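Local coordinates for protein (tenascin) (Gallus gallus, PDB 1QR4) that contributes two fibronectin type III domains to an adhesive extracellular matrix protein, with a basic surface that probably binds heparin, at residues R38-S43 with K48-I53; S124-Y129 with F170-P175; I101-I106 with Y160-I165; L75-E78 with K83-P86; W27-P30 with R36-L39. One frame throughout, in Å; residues are numbered along the deposited sequence.

Contact 1. Residues R38-S43 with K48-I53; sequences RLTYVS and KNEMEI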
# COMPACT_ATOMS: atom_id res chain seq x y z
N ARG A 38 -3.91 14.52 -20.16
CA ARG A 38 -3.64 13.14 -20.49
C ARG A 38 -2.63 12.70 -19.45
O ARG A 38 -1.61 13.34 -19.24
CB ARG A 38 -3.06 12.99 -21.88
CG ARG A 38 -2.75 11.56 -22.25
CD ARG A 38 -1.98 11.50 -23.53
NE ARG A 38 -0.93 10.49 -23.48
CZ ARG A 38 -0.47 9.82 -24.53
NH1 ARG A 38 -0.97 10.05 -25.74
NH2 ARG A 38 0.47 8.90 -24.36
N LEU A 39 -2.97 11.64 -18.73
CA LEU A 39 -2.11 11.11 -17.68
C LEU A 39 -1.60 9.78 -18.14
O LEU A 39 -2.38 8.92 -18.54
CB LEU A 39 -2.92 10.92 -16.40
CG LEU A 39 -2.27 10.23 -15.21
CD1 LEU A 39 -1.22 11.12 -14.66
CD2 LEU A 39 -3.31 9.94 -14.15
N THR A 40 -0.28 9.64 -18.18
CA THR A 40 0.32 8.37 -18.56
C THR A 40 1.19 7.97 -17.38
O THR A 40 1.67 8.83 -16.64
CB THR A 40 1.19 8.46 -19.84
OG1 THR A 40 2.16 9.50 -19.69
CG2 THR A 40 0.33 8.76 -21.06
N TYR A 41 1.32 6.68 -17.16
CA TYR A 41 2.13 6.17 -16.08
C TYR A 41 2.61 4.81 -16.52
O TYR A 41 1.83 4.02 -17.04
CB TYR A 41 1.32 6.05 -14.78
CG TYR A 41 0.10 5.14 -14.84
CD1 TYR A 41 -1.14 5.64 -15.21
CD2 TYR A 41 0.19 3.80 -14.47
CE1 TYR A 41 -2.27 4.83 -15.21
CE2 TYR A 41 -0.94 2.97 -14.46
CZ TYR A 41 -2.17 3.50 -14.83
OH TYR A 41 -3.29 2.70 -14.84
N VAL A 42 3.90 4.56 -16.38
CA VAL A 42 4.43 3.28 -16.80
C VAL A 42 4.99 2.52 -15.62
O VAL A 42 5.45 3.12 -14.65
CB VAL A 42 5.49 3.44 -17.95
CG1 VAL A 42 5.18 4.66 -18.80
CG2 VAL A 42 6.90 3.52 -17.41
N SER A 43 4.89 1.20 -15.67
CA SER A 43 5.40 0.36 -14.59
C SER A 43 6.81 -0.03 -14.93
O SER A 43 7.30 0.26 -16.02
CB SER A 43 4.55 -0.90 -14.44
OG SER A 43 4.77 -1.81 -15.50
N LYS A 48 2.61 1.04 -20.25
CA LYS A 48 2.12 2.40 -20.26
C LYS A 48 0.59 2.45 -20.25
O LYS A 48 -0.08 1.77 -21.03
CB LYS A 48 2.67 3.13 -21.49
CG LYS A 48 2.64 4.65 -21.42
CD LYS A 48 3.21 5.26 -22.70
CE LYS A 48 4.61 4.75 -22.97
NZ LYS A 48 5.15 5.23 -24.27
N ASN A 49 0.03 3.22 -19.34
CA ASN A 49 -1.41 3.36 -19.27
C ASN A 49 -1.78 4.82 -19.44
O ASN A 49 -1.09 5.71 -18.93
CB ASN A 49 -1.94 2.84 -17.94
CG ASN A 49 -1.93 1.33 -17.87
OD1 ASN A 49 -1.09 0.73 -17.20
ND2 ASN A 49 -2.87 0.70 -18.56
N GLU A 50 -2.84 5.06 -20.20
CA GLU A 50 -3.33 6.41 -20.45
C GLU A 50 -4.73 6.62 -19.92
O GLU A 50 -5.50 5.67 -19.71
CB GLU A 50 -3.34 6.71 -21.94
CG GLU A 50 -1.99 6.84 -22.57
CD GLU A 50 -2.09 6.97 -24.08
OE1 GLU A 50 -2.77 7.91 -24.55
OE2 GLU A 50 -1.51 6.11 -24.79
N MET A 51 -5.04 7.89 -19.71
CA MET A 51 -6.32 8.33 -19.21
C MET A 51 -6.42 9.82 -19.52
O MET A 51 -5.42 10.51 -19.59
CB MET A 51 -6.45 8.11 -17.70
CG MET A 51 -6.82 6.68 -17.30
SD MET A 51 -7.33 6.52 -15.59
CE MET A 51 -9.03 7.02 -15.70
N GLU A 52 -7.63 10.26 -19.80
CA GLU A 52 -7.88 11.66 -20.07
C GLU A 52 -8.62 12.21 -18.86
O GLU A 52 -9.55 11.60 -18.35
CB GLU A 52 -8.71 11.84 -21.35
CG GLU A 52 -8.02 11.30 -22.60
CD GLU A 52 -8.64 11.82 -23.88
OE1 GLU A 52 -9.84 11.55 -24.13
OE2 GLU A 52 -7.93 12.50 -24.65
N ILE A 53 -8.18 13.36 -18.38
CA ILE A 53 -8.76 13.98 -17.21
C ILE A 53 -9.41 15.31 -17.59
O ILE A 53 -8.85 16.09 -18.36
CB ILE A 53 -7.67 14.13 -16.13
CG1 ILE A 53 -7.06 12.74 -15.87
CG2 ILE A 53 -8.24 14.73 -14.84
CD1 ILE A 53 -5.87 12.72 -14.96

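Contact 2. Residues S124-Y129 with F170-P175; sequences SYRVSY and FEESEP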
# COMPACT_ATOMS: atom_id res chain seq x y z
N SER A 124 10.15 -9.51 5.36
CA SER A 124 9.71 -10.05 6.66
C SER A 124 8.27 -9.66 7.04
O SER A 124 7.56 -9.01 6.27
CB SER A 124 10.68 -9.61 7.77
OG SER A 124 10.78 -8.20 7.85
N TYR A 125 7.83 -10.09 8.23
CA TYR A 125 6.49 -9.78 8.73
C TYR A 125 6.59 -9.39 10.20
O TYR A 125 7.32 -10.02 10.95
CB TYR A 125 5.56 -10.99 8.65
CG TYR A 125 5.30 -11.51 7.26
CD1 TYR A 125 4.32 -10.93 6.46
CD2 TYR A 125 6.00 -12.60 6.76
CE1 TYR A 125 4.04 -11.43 5.19
CE2 TYR A 125 5.73 -13.11 5.49
CZ TYR A 125 4.76 -12.51 4.72
OH TYR A 125 4.48 -13.01 3.47
N ARG A 126 5.89 -8.34 10.61
CA ARG A 126 5.89 -7.95 12.02
C ARG A 126 4.55 -8.32 12.67
O ARG A 126 3.50 -7.71 12.40
CB ARG A 126 6.22 -6.47 12.20
CG ARG A 126 7.63 -6.24 12.75
CD ARG A 126 7.82 -4.83 13.32
NE ARG A 126 8.15 -3.85 12.29
CZ ARG A 126 9.35 -3.75 11.70
NH1 ARG A 126 10.33 -4.58 12.04
NH2 ARG A 126 9.56 -2.81 10.79
N VAL A 127 4.59 -9.39 13.46
CA VAL A 127 3.43 -9.92 14.17
C VAL A 127 3.37 -9.37 15.58
O VAL A 127 4.16 -9.77 16.43
CB VAL A 127 3.49 -11.46 14.27
CG1 VAL A 127 2.23 -11.99 14.92
CG2 VAL A 127 3.67 -12.08 12.90
N SER A 128 2.45 -8.45 15.82
CA SER A 128 2.30 -7.91 17.17
C SER A 128 1.06 -8.52 17.86
O SER A 128 0.13 -8.99 17.19
CB SER A 128 2.19 -6.38 17.12
OG SER A 128 0.96 -5.96 16.56
N TYR A 129 1.07 -8.57 19.18
CA TYR A 129 -0.07 -9.11 19.91
C TYR A 129 -0.17 -8.51 21.30
O TYR A 129 0.83 -8.35 21.99
CB TYR A 129 -0.04 -10.65 19.97
CG TYR A 129 1.09 -11.25 20.77
CD1 TYR A 129 1.05 -11.25 22.17
CD2 TYR A 129 2.22 -11.76 20.14
CE1 TYR A 129 2.11 -11.73 22.92
CE2 TYR A 129 3.30 -12.25 20.88
CZ TYR A 129 3.23 -12.23 22.27
OH TYR A 129 4.29 -12.68 23.01
N PHE A 170 12.37 -0.82 4.16
CA PHE A 170 11.95 0.02 5.30
C PHE A 170 10.45 0.23 5.23
O PHE A 170 9.84 0.80 6.15
CB PHE A 170 12.64 1.38 5.27
CG PHE A 170 14.11 1.30 5.06
CD1 PHE A 170 14.96 1.06 6.14
CD2 PHE A 170 14.65 1.39 3.79
CE1 PHE A 170 16.33 0.91 5.94
CE2 PHE A 170 16.02 1.25 3.58
CZ PHE A 170 16.86 1.00 4.66
N GLU A 171 9.87 -0.19 4.11
CA GLU A 171 8.44 -0.06 3.89
C GLU A 171 7.69 -1.12 4.67
O GLU A 171 8.10 -2.29 4.71
CB GLU A 171 8.11 -0.17 2.40
CG GLU A 171 8.63 0.99 1.57
CD GLU A 171 8.17 2.34 2.11
OE1 GLU A 171 7.03 2.74 1.80
OE2 GLU A 171 8.94 3.00 2.84
N GLU A 172 6.62 -0.69 5.32
CA GLU A 172 5.77 -1.60 6.07
C GLU A 172 4.32 -1.31 5.75
O GLU A 172 3.82 -0.20 5.95
CB GLU A 172 6.05 -1.49 7.56
CG GLU A 172 5.67 -0.20 8.18
CD GLU A 172 5.98 -0.19 9.66
OE1 GLU A 172 6.86 -0.98 10.09
OE2 GLU A 172 5.36 0.59 10.39
N SER A 173 3.65 -2.34 5.27
CA SER A 173 2.26 -2.24 4.87
C SER A 173 1.25 -1.96 5.96
O SER A 173 1.58 -1.64 7.11
CB SER A 173 1.85 -3.53 4.16
OG SER A 173 1.97 -4.63 5.04
N GLU A 174 -0.01 -1.98 5.53
CA GLU A 174 -1.15 -1.81 6.41
C GLU A 174 -1.30 -3.17 7.10
O GLU A 174 -1.09 -4.22 6.49
CB GLU A 174 -2.39 -1.46 5.60
CG GLU A 174 -2.45 0.01 5.30
CD GLU A 174 -2.37 0.83 6.56
OE1 GLU A 174 -3.34 0.80 7.34
OE2 GLU A 174 -1.32 1.47 6.81
N PRO A 175 -1.61 -3.17 8.40
CA PRO A 175 -1.77 -4.43 9.13
C PRO A 175 -3.14 -5.02 8.97
O PRO A 175 -4.09 -4.34 8.54
CB PRO A 175 -1.58 -3.99 10.57
CG PRO A 175 -2.30 -2.67 10.57
CD PRO A 175 -1.85 -2.01 9.29

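Contact 3. Residues I101-I106 with Y160-I165; sequences ISFSDI and YNVNII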
# COMPACT_ATOMS: atom_id res chain seq x y z
N ILE A 101 -5.68 -13.57 8.45
CA ILE A 101 -5.11 -14.06 9.69
C ILE A 101 -5.97 -15.21 10.21
O ILE A 101 -7.21 -15.14 10.19
CB ILE A 101 -4.98 -12.92 10.72
CG1 ILE A 101 -4.25 -13.42 11.97
CG2 ILE A 101 -6.34 -12.33 11.04
CD1 ILE A 101 -3.99 -12.32 12.98
N SER A 102 -5.33 -16.31 10.59
CA SER A 102 -6.04 -17.46 11.11
C SER A 102 -5.33 -18.00 12.34
O SER A 102 -4.12 -17.83 12.50
CB SER A 102 -6.16 -18.55 10.04
OG SER A 102 -4.90 -19.08 9.69
N PHE A 103 -6.10 -18.62 13.22
CA PHE A 103 -5.56 -19.19 14.44
C PHE A 103 -5.83 -20.69 14.51
O PHE A 103 -6.85 -21.17 13.99
CB PHE A 103 -6.16 -18.48 15.64
CG PHE A 103 -5.93 -17.02 15.62
CD1 PHE A 103 -4.65 -16.51 15.76
CD2 PHE A 103 -6.99 -16.14 15.44
CE1 PHE A 103 -4.42 -15.14 15.72
CE2 PHE A 103 -6.78 -14.77 15.39
CZ PHE A 103 -5.49 -14.26 15.53
N SER A 104 -4.89 -21.41 15.12
CA SER A 104 -4.99 -22.86 15.28
C SER A 104 -4.09 -23.30 16.43
O SER A 104 -3.35 -22.50 17.00
CB SER A 104 -4.56 -23.58 14.00
OG SER A 104 -3.15 -23.53 13.82
N ASP A 105 -4.20 -24.59 16.79
CA ASP A 105 -3.41 -25.19 17.85
C ASP A 105 -3.46 -24.32 19.10
O ASP A 105 -2.43 -24.11 19.76
CB ASP A 105 -1.96 -25.39 17.42
CG ASP A 105 -1.84 -26.04 16.05
OD1 ASP A 105 -2.86 -26.22 15.34
OD2 ASP A 105 -0.70 -26.38 15.67
N ILE A 106 -4.64 -23.80 19.39
CA ILE A 106 -4.81 -22.95 20.56
C ILE A 106 -4.57 -23.78 21.80
O ILE A 106 -4.67 -25.00 21.75
CB ILE A 106 -6.22 -22.36 20.66
CG1 ILE A 106 -6.67 -21.82 19.29
CG2 ILE A 106 -6.25 -21.24 21.70
CD1 ILE A 106 -5.75 -20.77 18.71
N TYR A 160 -6.80 -11.74 22.70
CA TYR A 160 -5.60 -11.07 22.21
C TYR A 160 -5.77 -10.40 20.86
O TYR A 160 -6.18 -11.05 19.90
CB TYR A 160 -4.46 -12.09 22.12
CG TYR A 160 -3.74 -12.35 23.42
CD1 TYR A 160 -2.89 -11.39 23.97
CD2 TYR A 160 -3.86 -13.58 24.08
CE1 TYR A 160 -2.17 -11.64 25.15
CE2 TYR A 160 -3.14 -13.85 25.26
CZ TYR A 160 -2.29 -12.87 25.78
OH TYR A 160 -1.53 -13.10 26.91
N ASN A 161 -5.44 -9.11 20.77
CA ASN A 161 -5.51 -8.38 19.50
C ASN A 161 -4.21 -8.72 18.76
O ASN A 161 -3.13 -8.46 19.28
CB ASN A 161 -5.57 -6.88 19.75
CG ASN A 161 -6.90 -6.26 19.34
OD1 ASN A 161 -7.55 -6.71 18.39
ND2 ASN A 161 -7.30 -5.21 20.04
N VAL A 162 -4.31 -9.34 17.59
CA VAL A 162 -3.13 -9.75 16.84
C VAL A 162 -3.05 -9.14 15.47
O VAL A 162 -3.82 -9.49 14.59
CB VAL A 162 -3.05 -11.28 16.66
CG1 VAL A 162 -1.88 -11.67 15.75
CG2 VAL A 162 -2.90 -11.95 18.02
N ASN A 163 -2.02 -8.32 15.28
CA ASN A 163 -1.76 -7.61 14.04
C ASN A 163 -0.55 -8.20 13.33
O ASN A 163 0.42 -8.61 13.97
CB ASN A 163 -1.48 -6.15 14.34
CG ASN A 163 -2.54 -5.52 15.23
OD1 ASN A 163 -2.30 -5.23 16.40
ND2 ASN A 163 -3.72 -5.28 14.67
N ILE A 164 -0.61 -8.22 12.01
CA ILE A 164 0.48 -8.72 11.19
C ILE A 164 0.74 -7.68 10.09
O ILE A 164 -0.20 -7.19 9.45
CB ILE A 164 0.14 -10.08 10.57
CG1 ILE A 164 -0.14 -11.09 11.68
CG2 ILE A 164 1.28 -10.56 9.68
CD1 ILE A 164 -0.60 -12.44 11.19
N ILE A 165 2.01 -7.34 9.89
CA ILE A 165 2.40 -6.34 8.90
C ILE A 165 3.51 -6.87 8.03
O ILE A 165 4.39 -7.57 8.52
CB ILE A 165 2.93 -5.08 9.62
CG1 ILE A 165 1.78 -4.29 10.22
CG2 ILE A 165 3.72 -4.20 8.68
CD1 ILE A 165 2.22 -3.13 11.08

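Contact 4. Residues L75-E78 with K83-P86; sequences LVAE and KSKP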
# COMPACT_ATOMS: atom_id res chain seq x y z
N LEU A 75 2.00 14.00 -16.54
CA LEU A 75 0.78 14.67 -16.92
C LEU A 75 1.10 15.72 -17.97
O LEU A 75 2.15 16.37 -17.91
CB LEU A 75 0.17 15.35 -15.70
CG LEU A 75 -1.20 15.95 -15.91
CD1 LEU A 75 -2.20 14.85 -16.16
CD2 LEU A 75 -1.55 16.73 -14.70
N VAL A 76 0.18 15.91 -18.90
CA VAL A 76 0.35 16.86 -19.97
C VAL A 76 -0.99 17.47 -20.37
O VAL A 76 -2.02 16.79 -20.38
CB VAL A 76 0.99 16.18 -21.20
CG1 VAL A 76 0.22 14.92 -21.56
CG2 VAL A 76 1.01 17.12 -22.38
N ALA A 77 -0.98 18.77 -20.68
CA ALA A 77 -2.18 19.47 -21.11
C ALA A 77 -2.29 19.42 -22.65
O ALA A 77 -1.38 19.87 -23.36
CB ALA A 77 -2.16 20.93 -20.60
N GLU A 78 -3.34 18.79 -23.16
CA GLU A 78 -3.58 18.69 -24.59
C GLU A 78 -4.41 19.90 -24.97
O GLU A 78 -5.59 20.00 -24.60
CB GLU A 78 -4.32 17.40 -24.93
CG GLU A 78 -3.56 16.11 -24.59
CD GLU A 78 -4.26 14.82 -25.09
OE1 GLU A 78 -5.37 14.90 -25.66
OE2 GLU A 78 -3.69 13.72 -24.92
N LYS A 83 0.29 18.78 -27.42
CA LYS A 83 0.42 18.33 -26.04
C LYS A 83 1.50 19.22 -25.45
O LYS A 83 2.54 19.43 -26.06
CB LYS A 83 0.86 16.86 -26.01
CG LYS A 83 0.17 16.01 -27.09
CD LYS A 83 -0.46 14.74 -26.55
CE LYS A 83 0.59 13.74 -26.10
NZ LYS A 83 -0.05 12.51 -25.54
N SER A 84 1.24 19.80 -24.28
CA SER A 84 2.22 20.66 -23.63
C SER A 84 3.49 19.88 -23.23
O SER A 84 3.68 18.71 -23.61
CB SER A 84 1.59 21.32 -22.40
OG SER A 84 1.28 20.37 -21.40
N LYS A 85 4.38 20.55 -22.50
CA LYS A 85 5.60 19.92 -22.02
C LYS A 85 5.16 19.03 -20.86
O LYS A 85 4.37 19.46 -20.02
CB LYS A 85 6.55 20.98 -21.49
CG LYS A 85 7.80 20.43 -20.89
CD LYS A 85 8.34 21.38 -19.85
CE LYS A 85 9.49 20.73 -19.10
NZ LYS A 85 9.12 19.37 -18.60
N PRO A 86 5.65 17.78 -20.80
CA PRO A 86 5.29 16.84 -19.74
C PRO A 86 5.79 17.22 -18.37
O PRO A 86 6.93 17.68 -18.22
CB PRO A 86 5.96 15.54 -20.17
CG PRO A 86 6.17 15.70 -21.63
CD PRO A 86 6.57 17.14 -21.75

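Contact 5. Residues W27-P30 with R36-L39; sequences WRRP and RYRL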
# COMPACT_ATOMS: atom_id res chain seq x y z
N TRP A 27 -2.16 18.66 -8.72
CA TRP A 27 -1.34 19.59 -9.50
C TRP A 27 -2.02 20.93 -9.73
O TRP A 27 -3.19 21.11 -9.40
CB TRP A 27 -1.07 18.99 -10.87
CG TRP A 27 -2.32 18.84 -11.65
CD1 TRP A 27 -2.89 19.77 -12.47
CD2 TRP A 27 -3.18 17.71 -11.67
NE1 TRP A 27 -4.06 19.28 -13.00
CE2 TRP A 27 -4.27 18.02 -12.52
CE3 TRP A 27 -3.15 16.45 -11.04
CZ2 TRP A 27 -5.31 17.13 -12.76
CZ3 TRP A 27 -4.19 15.56 -11.28
CH2 TRP A 27 -5.26 15.91 -12.13
N ARG A 28 -1.27 21.83 -10.35
CA ARG A 28 -1.79 23.14 -10.67
C ARG A 28 -2.27 23.18 -12.10
O ARG A 28 -1.66 22.58 -12.98
CB ARG A 28 -0.76 24.23 -10.46
CG ARG A 28 -0.89 24.92 -9.14
CD ARG A 28 -0.38 26.32 -9.25
NE ARG A 28 -0.32 26.98 -7.95
CZ ARG A 28 0.36 26.52 -6.90
NH1 ARG A 28 1.05 25.37 -6.97
NH2 ARG A 28 0.36 27.22 -5.76
N ARG A 29 -3.37 23.88 -12.32
CA ARG A 29 -3.96 24.00 -13.64
C ARG A 29 -3.14 24.98 -14.47
O ARG A 29 -2.50 25.88 -13.92
CB ARG A 29 -5.38 24.54 -13.48
CG ARG A 29 -6.12 24.86 -14.77
CD ARG A 29 -7.42 25.59 -14.41
NE ARG A 29 -8.21 25.93 -15.58
CZ ARG A 29 -9.47 25.54 -15.78
NH1 ARG A 29 -10.10 24.80 -14.87
NH2 ARG A 29 -10.09 25.88 -16.90
N PRO A 30 -3.06 24.75 -15.79
CA PRO A 30 -2.33 25.57 -16.77
C PRO A 30 -3.00 26.94 -16.92
O PRO A 30 -4.22 27.08 -16.77
CB PRO A 30 -2.48 24.77 -18.05
CG PRO A 30 -2.54 23.36 -17.57
CD PRO A 30 -3.47 23.47 -16.41
N ARG A 36 -8.06 19.16 -22.48
CA ARG A 36 -8.13 18.18 -21.42
C ARG A 36 -6.72 17.82 -21.02
O ARG A 36 -5.76 18.43 -21.48
CB ARG A 36 -8.89 16.95 -21.90
CG ARG A 36 -8.42 16.41 -23.23
CD ARG A 36 -9.42 15.39 -23.75
NE ARG A 36 -9.21 15.06 -25.16
CZ ARG A 36 -10.00 15.46 -26.15
NH1 ARG A 36 -11.07 16.21 -25.91
NH2 ARG A 36 -9.70 15.12 -27.41
N TYR A 37 -6.60 16.87 -20.10
CA TYR A 37 -5.31 16.42 -19.62
C TYR A 37 -5.15 14.97 -20.03
O TYR A 37 -6.13 14.26 -20.23
CB TYR A 37 -5.25 16.45 -18.10
CG TYR A 37 -5.29 17.81 -17.45
CD1 TYR A 37 -4.11 18.52 -17.21
CD2 TYR A 37 -6.47 18.33 -16.94
CE1 TYR A 37 -4.12 19.71 -16.47
CE2 TYR A 37 -6.49 19.51 -16.19
CZ TYR A 37 -5.31 20.19 -15.97
OH TYR A 37 -5.32 21.34 -15.21
N ARG A 38 -3.91 14.52 -20.16
CA ARG A 38 -3.64 13.14 -20.49
C ARG A 38 -2.63 12.70 -19.45
O ARG A 38 -1.61 13.34 -19.24
CB ARG A 38 -3.06 12.99 -21.88
CG ARG A 38 -2.75 11.56 -22.25
CD ARG A 38 -1.98 11.50 -23.53
NE ARG A 38 -0.93 10.49 -23.48
CZ ARG A 38 -0.47 9.82 -24.53
NH1 ARG A 38 -0.97 10.05 -25.74
NH2 ARG A 38 0.47 8.90 -24.36
N LEU A 39 -2.97 11.64 -18.73
CA LEU A 39 -2.11 11.11 -17.68
C LEU A 39 -1.60 9.78 -18.14
O LEU A 39 -2.38 8.92 -18.54
CB LEU A 39 -2.92 10.92 -16.40
CG LEU A 39 -2.27 10.23 -15.21
CD1 LEU A 39 -1.22 11.12 -14.66
CD2 LEU A 39 -3.31 9.94 -14.15

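Contact 1. Residues R38-S43 with K48-I53
The carboxylate of Glu50 lies over one face of the Arg38 guanidinium, the two planes 13° apart, while Thr40 CG2 meets the edge of that guanidinium in its plane. On the other side of the sheet, one face of the Tyr41 ring carries Asn49 CB, 3.5 Å from the ring centroid in a CH-pi contact, with the amide tilted 29° to the ring. Both pairings belong to an antiparallel beta hairpin at one edge of a fibronectin type III sandwich. Leu39 N donates to Met51 O at 2.8 Å in a nearly straight bond, and Tyr41 and Asn49 exchange N-H and C=O both ways, Asn49 N reaching Tyr41 O at 3.0 Å. On the inner side Leu39 CB meets Ile53 CD1 at 3.7 Å, and both residues go on to Phe60 in the facing sheet. Arg38 and Lys48 belong to the putative heparin site; Glu50, beside them, probably tempers the positive charge of Arg38. With CG anti to the backbone N (chi1 179°) and a bend at chi3, Arg38 brings its guanidinium against Glu50, whose OE1 stands above that plane, 3.0 Å from Arg38 NH1, with no N-H aimed at it.

Contact 2. Residues S124-Y129 with F170-P175
Arg126 and Glu172 make the whole of this small contact, through one salt bridge at the protein surface. Arg126 NH2 points an N-H almost straight at Glu172 OE1, but at 3.3 Å the hydrogen bond is weak. The carboxylate oxygen arrives at the edge of the guanidinium and in its plane, on the flank shared by NE and NH2 and nearer NH2, rather than stacked on a face. Arg126 NE stands farther off, 3.8 Å from the same Glu172 OE1, and the guanidinium and carboxylate planes are turned 57° apart, so the pair falls short of a two-pronged grip. Arg126 bends at chi3 (-84°), which swings its end group toward the glutamate; Glu172 answers with a chain extended beyond CG. Away from the tip, the arginine side chain rests on Val139 and Thr141 of the neighbouring strand 138-143. Its backbone pairs on the other flank with Ile165 of strand 159-168, which lies between the two partners in the sheet. The bridge therefore skips a strand, linking strand 124-131 to the beginning of edge strand 171-181, a surface ion pair laid across the four-stranded antiparallel sheet of a fibronectin type III domain.

Contact 3. Residues I101-I106 with Y160-I165
Strands 101-104 and 160-165 pass each other 9.1 Å apart at 128° between their directions, the spacing of two strands that face each other from separate sheets and meet through side chains. Ile101 does most of the work. Its CG1 is anti to the backbone N (chi1 -174°) and the chain stays extended to CD1, so the end methyl reaches strand 160-165 between two residues. There Ile101 CD1 packs on Val162 CG1 at 3.5 Å and on Ile164 CD1 at 3.8 Å, its chain slanting over both. The same methyl also lies against the backbone, with Val162 O 3.3 Å from Ile101 CD1. Val162 is shared: while its CG1 serves the isoleucine, its CB faces the ring of Phe103. That ring comes from the opposite direction and presents its edge, Phe103 CZ standing 4.0 Å from Val162 CB. The side-chain contacts are all apolar, consistent with core packing of the beta sandwich. In the second fibronectin type III domain, strand 101-104 is an outer strand of the three-stranded sheet, and strand 159-168 is an inner strand of the four-stranded one. Phe103 continues onto Leu180 of strand 171-181 and Val113 of its own sheet, Val162 meets Tyr129 of strand 124-131, and Ile164 runs on to Val127 of that strand and to Trp115 of strand 111-115.

Contact 4. Residues L75-E78 with K83-P86
The loop that follows strand 70-78, before the last strand of the first fibronectin type III domain, carries much of the putative heparin-binding site, and here it folds back on the strand it has just left. The two short runs point in nearly opposite directions, 164° apart. Ser84 holds both polar atoms of Ala77. Its backbone N donates to Ala77 O at 2.8 Å, and its hydroxyl takes the N-H on the other side of the residue, with Ala77 N 2.9 Å from Ser84 OG. The serine oxygen sits between its own backbone N and carbonyl carbon (chi1 66°), which turns it in toward the strand, where it fills the acceptor's role that a carbonyl would play in a regular sheet. Beside this pair Val76 CG2 lies against the loop backbone, 3.3 Å from Ser84 N, and also meets Lys83 CB at 3.6 Å. Farther along, Glu78 and Lys83 run side by side, Glu78 CG against Lys83 CD at 3.9 Å. Their ion pair is long, with Glu78 OE2 and Lys83 NZ 3.9 Å apart. On the loop's outer side Lys85 curls back within its own segment, its NZ bonded to Pro86 O at 2.8 Å. Lys83 is modelled close to Arg38, doubtful in detail, and Glu78 puts a carboxylate beside these two basic residues. Their gathering would be consistent with binding a sulfated polysaccharide such as heparin, and Glu78 probably offsets part of that positive charge.

Contact 5. Residues W27-P30 with R36-L39
Tyr37 turns a face of its ring to the edge of the Trp27 indole, in an offset edge-to-face arrangement with the planes 67° apart and the five-membered ring centroid 4.9 Å from that of the tyrosine. The indole is brought over by its first torsion (chi1 65°), which sets CG between the backbone N and the carbonyl carbon. The nitrogen edge leads: Trp27 NE1 lies 3.3 Å from Tyr37 CZ and makes a weak hydrogen bond of 3.3 Å to Tyr37 OH, with the hydroxyl oxygen in the indole plane. Farther back on the same edge Trp27 CD1 comes to 4.2 Å from Tyr37 CE1. In the beta sandwich of the first fibronectin type III domain, this pairing spans the interior between strand 22-28 of one sheet and strand 36-42 of the other, near the end where the chain crosses over. Past the tryptophan the chain wraps the phenol end. Pro30 points against the tyrosine, its CD 3.8 Å from Tyr37 CZ, and Arg29 lays the root of its side chain there, its CG 3.6 Å from Tyr37 OH. The Phe34 ring meets Tyr37 edge-to-face, and Pro10 and Ile53 also touch this tyrosine. Trp27 also packs on Leu75 of strand 70-78 and Phe60 of strand 59-63.

From the N terminus, contact 5 comes first, closing the short loop that carries the chain from the three-stranded sheet to the four-stranded one. Contact 1 begins on the same strand 36-42, sharing Arg38 and Leu39, and closes the hairpin of strands 36-42 and 48-53. Contact 4 follows in series, turning the chain back after strand 70-78, which lies beside strand 36-42. These three adjoin round Arg38, whose backbone probably bonds to Val76. In the second domain, contact 3 opens before contact 2 and closes before it, so the two cross: one joins the facing sheets, the other spans the four-stranded sheet. Contacts 1 and 2 are about 16 Å apart at their nearest atoms.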